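Local coordinates for uncharacterized protein (Bacteroides eggerthii, PDB 4FTD), which is of unknown function but combines a six-bladed beta-propeller with an immunoglobulin-like domain and may take part in carbohydrate metabolism, at residues L149-P154 against H160-L165. Numbering follows the deposited sequence.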
ATOM      1  N   LEU A 149     -16.526   4.492   2.567  1.00 37.05           N
ATOM      2  CA  LEU A 149     -17.272   5.441   3.393  1.00 37.66           C
ATOM      3  C   LEU A 149     -16.935   6.841   2.887  1.00 39.22           C
ATOM      4  O   LEU A 149     -15.757   7.154   2.720  1.00 37.30           O
ATOM      5  CB  LEU A 149     -16.863   5.301   4.864  1.00 37.23           C
ATOM      6  CG  LEU A 149     -17.230   6.435   5.857  1.00 36.69           C
ATOM      7  CD1 LEU A 149     -18.760   6.491   6.006  1.00 33.02           C
ATOM      8  CD2 LEU A 149     -16.490   6.267   7.202  1.00 33.95           C
ATOM      9  N   VAL A 150     -17.967   7.652   2.606  1.00 36.76           N
ATOM     10  CA  VAL A 150     -17.823   9.024   2.174  1.00 32.73           C
ATOM     11  C   VAL A 150     -18.463   9.894   3.249  1.00 34.82           C
ATOM     12  O   VAL A 150     -19.643   9.719   3.545  1.00 35.17           O
ATOM     13  CB  VAL A 150     -18.494   9.280   0.831  1.00 34.59           C
ATOM     14  CG1 VAL A 150     -18.272  10.741   0.475  1.00 35.40           C
ATOM     15  CG2 VAL A 150     -17.921   8.309  -0.204  1.00 35.00           C
ATOM     16  N   VAL A 151     -17.661  10.756   3.913  1.00 33.70           N
ATOM     17  CA  VAL A 151     -18.170  11.519   5.065  1.00 36.38           C
ATOM     18  C   VAL A 151     -18.623  12.862   4.496  1.00 34.37           C
ATOM     19  O   VAL A 151     -17.999  13.891   4.679  1.00 36.02           O
ATOM     20  CB  VAL A 151     -17.147  11.671   6.215  1.00 31.62           C
ATOM     21  CG1 VAL A 151     -17.810  12.369   7.411  1.00 32.62           C
ATOM     22  CG2 VAL A 151     -16.573  10.312   6.575  1.00 30.91           C
ATOM     23  N   SER A 152     -19.734  12.817   3.780  1.00 35.40           N
ATOM     24  CA  SER A 152     -20.256  14.006   3.150  1.00 39.21           C
ATOM     25  C   SER A 152     -21.202  14.791   4.072  1.00 38.92           C
ATOM     26  O   SER A 152     -22.045  14.228   4.725  1.00 36.59           O
ATOM     27  CB  SER A 152     -21.003  13.650   1.855  1.00 36.86           C
ATOM     28  OG  SER A 152     -21.975  12.662   2.097  1.00 43.63           O
ATOM     29  N   ARG A 153     -20.952  16.089   4.176  1.00 41.16           N
ATOM     30  CA  ARG A 153     -21.876  16.991   4.832  1.00 40.02           C
ATOM     31  C   ARG A 153     -22.793  17.487   3.689  1.00 33.23           C
ATOM     32  O   ARG A 153     -22.334  17.728   2.584  1.00 43.49           O
ATOM     33  CB  ARG A 153     -21.148  18.172   5.455  1.00 34.79           C
ATOM     34  CG  ARG A 153     -20.426  17.823   6.757  1.00 39.71           C
ATOM     35  CD  ARG A 153     -19.890  19.101   7.373  1.00 41.03           C
ATOM     36  NE  ARG A 153     -18.708  19.495   6.617  1.00 40.34           N
ATOM     37  CZ  ARG A 153     -18.357  20.742   6.274  1.00 49.11           C
ATOM     38  NH1 ARG A 153     -19.110  21.798   6.550  1.00 44.53           N
ATOM     39  NH2 ARG A 153     -17.240  20.921   5.581  1.00 40.43           N
ATOM     40  N   PRO A 154     -24.088  17.610   3.969  1.00 37.99           N
ATOM     41  CA  PRO A 154     -25.031  17.896   2.902  1.00 39.92           C
ATOM     42  C   PRO A 154     -24.897  19.312   2.322  1.00 45.24           C
ATOM     43  O   PRO A 154     -24.916  20.269   3.050  1.00 39.84           O
ATOM     44  CB  PRO A 154     -26.389  17.708   3.552  1.00 43.94           C
ATOM     45  CG  PRO A 154     -26.155  17.734   5.031  1.00 42.60           C
ATOM     46  CD  PRO A 154     -24.742  17.326   5.252  1.00 37.55           C
ATOM     47  N   HIS A 160     -26.209  15.180   0.273  1.00 39.01           N
ATOM     48  CA  HIS A 160     -25.858  13.822   0.781  1.00 37.32           C
ATOM     49  C   HIS A 160     -25.304  13.905   2.200  1.00 35.43           C
ATOM     50  O   HIS A 160     -24.444  14.727   2.479  1.00 42.00           O
ATOM     51  CB  HIS A 160     -24.782  13.121  -0.094  1.00 41.29           C
ATOM     52  CG  HIS A 160     -25.275  12.678  -1.442  1.00 51.80           C
ATOM     53  ND1 HIS A 160     -24.425  12.324  -2.475  1.00 48.33           N
ATOM     54  CD2 HIS A 160     -26.535  12.531  -1.922  1.00 52.80           C
ATOM     55  CE1 HIS A 160     -25.143  11.988  -3.534  1.00 57.97           C
ATOM     56  NE2 HIS A 160     -26.424  12.112  -3.229  1.00 51.11           N
ATOM     57  N   THR A 161     -25.854  13.077   3.072  1.00 35.22           N
ATOM     58  CA  THR A 161     -25.287  12.835   4.427  1.00 34.35           C
ATOM     59  C   THR A 161     -24.313  11.636   4.290  1.00 35.47           C
ATOM     60  O   THR A 161     -24.176  11.034   3.224  1.00 38.62           O
ATOM     61  CB  THR A 161     -26.428  12.641   5.430  1.00 37.97           C
ATOM     62  OG1 THR A 161     -27.255  11.599   4.951  1.00 42.47           O
ATOM     63  CG2 THR A 161     -27.302  13.946   5.617  1.00 36.51           C
ATOM     64  N   PRO A 162     -23.553  11.313   5.359  1.00 34.11           N
ATOM     65  CA  PRO A 162     -22.522  10.277   5.236  1.00 34.18           C
ATOM     66  C   PRO A 162     -23.058   8.919   4.781  1.00 34.22           C
ATOM     67  O   PRO A 162     -24.152   8.494   5.195  1.00 40.74           O
ATOM     68  CB  PRO A 162     -21.928  10.215   6.652  1.00 34.70           C
ATOM     69  CG  PRO A 162     -22.148  11.624   7.181  1.00 36.37           C
ATOM     70  CD  PRO A 162     -23.506  12.013   6.636  1.00 35.06           C
ATOM     71  N   HIS A 163     -22.316   8.280   3.886  1.00 36.21           N
ATOM     72  CA  HIS A 163     -22.793   7.111   3.251  1.00 34.64           C
ATOM     73  C   HIS A 163     -21.694   6.151   2.852  1.00 37.57           C
ATOM     74  O   HIS A 163     -20.543   6.494   2.834  1.00 37.34           O
ATOM     75  CB  HIS A 163     -23.626   7.488   2.015  1.00 41.12           C
ATOM     76  CG  HIS A 163     -22.890   8.319   1.010  1.00 38.29           C
ATOM     77  ND1 HIS A 163     -22.680   9.675   1.194  1.00 37.58           N
ATOM     78  CD2 HIS A 163     -22.361   8.004  -0.214  1.00 41.12           C
ATOM     79  CE1 HIS A 163     -22.068  10.157   0.109  1.00 42.13           C
ATOM     80  NE2 HIS A 163     -21.831   9.163  -0.744  1.00 37.39           N
ATOM     81  N   LEU A 164     -22.117   4.923   2.604  1.00 36.61           N
ATOM     82  CA  LEU A 164     -21.275   3.851   2.095  1.00 40.68           C
ATOM     83  C   LEU A 164     -21.589   3.593   0.619  1.00 44.10           C
ATOM     84  O   LEU A 164     -22.696   3.842   0.148  1.00 44.85           O
ATOM     85  CB  LEU A 164     -21.492   2.580   2.915  1.00 43.39           C
ATOM     86  CG  LEU A 164     -21.245   2.651   4.417  1.00 42.03           C
ATOM     87  CD1 LEU A 164     -21.669   1.341   5.074  1.00 47.24           C
ATOM     88  CD2 LEU A 164     -19.808   2.962   4.727  1.00 41.53           C
ATOM     89  N   LEU A 165     -20.586   3.114  -0.092  1.00 39.91           N
ATOM     90  CA  LEU A 165     -20.683   2.682  -1.465  1.00 44.12           C
ATOM     91  C   LEU A 165     -20.103   1.265  -1.452  1.00 44.83           C
ATOM     92  O   LEU A 165     -19.003   1.038  -0.987  1.00 42.16           O
ATOM     93  CB  LEU A 165     -19.849   3.611  -2.319  1.00 41.27           C
ATOM     94  CG  LEU A 165     -20.180   5.116  -2.386  1.00 46.07           C
ATOM     95  CD1 LEU A 165     -19.058   5.889  -3.058  1.00 37.59           C
ATOM     96  CD2 LEU A 165     -21.483   5.336  -3.166  1.00 37.65           C
TER
HETATM   97  O   HOH W   1     -24.011  16.914  -0.199  1.00 41.65           O
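The ring of H163 folds back over its own hairpin and lies against V150, whose CB sits over one ring face, 3.9 Å from the centroid and 23° off the normal: a CH-pi contact between the two members of one cross-strand pair. A chi1 of 57° sets H163 CG between its backbone N and carbonyl carbon, and the turn of the ring about CB-CG then presents ND1 to the carbonyl of T161, two residues earlier in the chain. That bond, ND1 to T161 O, measures 2.9 Å and runs close to the ring plane. NE2, at the far side of the imidazole, bonds the hydroxyl of Y130, so the ring is gripped by both nitrogens and its rotation is fixed. S152 OG stands at the ring edge, 3.2 Å from ND1; a weak bond from OG to H160 O is possible but not settled, since T161 O also lies close to this hydroxyl. Beneath the ring the backbones pair as an antiparallel beta hairpin, the two middle strands of a four-stranded propeller blade flanked by strands 138-143 and 178-179. V150 and H163 form a hydrogen-bonded pair: V150 N to H163 O is 2.8 Å and almost straight at 176°, while the return bond from H163 N lies in the carbonyl plane of V150. On the other sheet face L164 CD2 crosses to L149 CB at 3.8 Å, and L149 also packs on L197 of strand 190-198. Regular pairing then gives way, V151 centring an inverse gamma turn and P162 having no N-H to offer; P162 CD instead rests 3.3 Å from S152 O. Farther out, one water accepts from H160 N and donates a weak bond to R153 O, bridging the diverging chains, while P154 CG touches T161 CG2 at 4.0 Å.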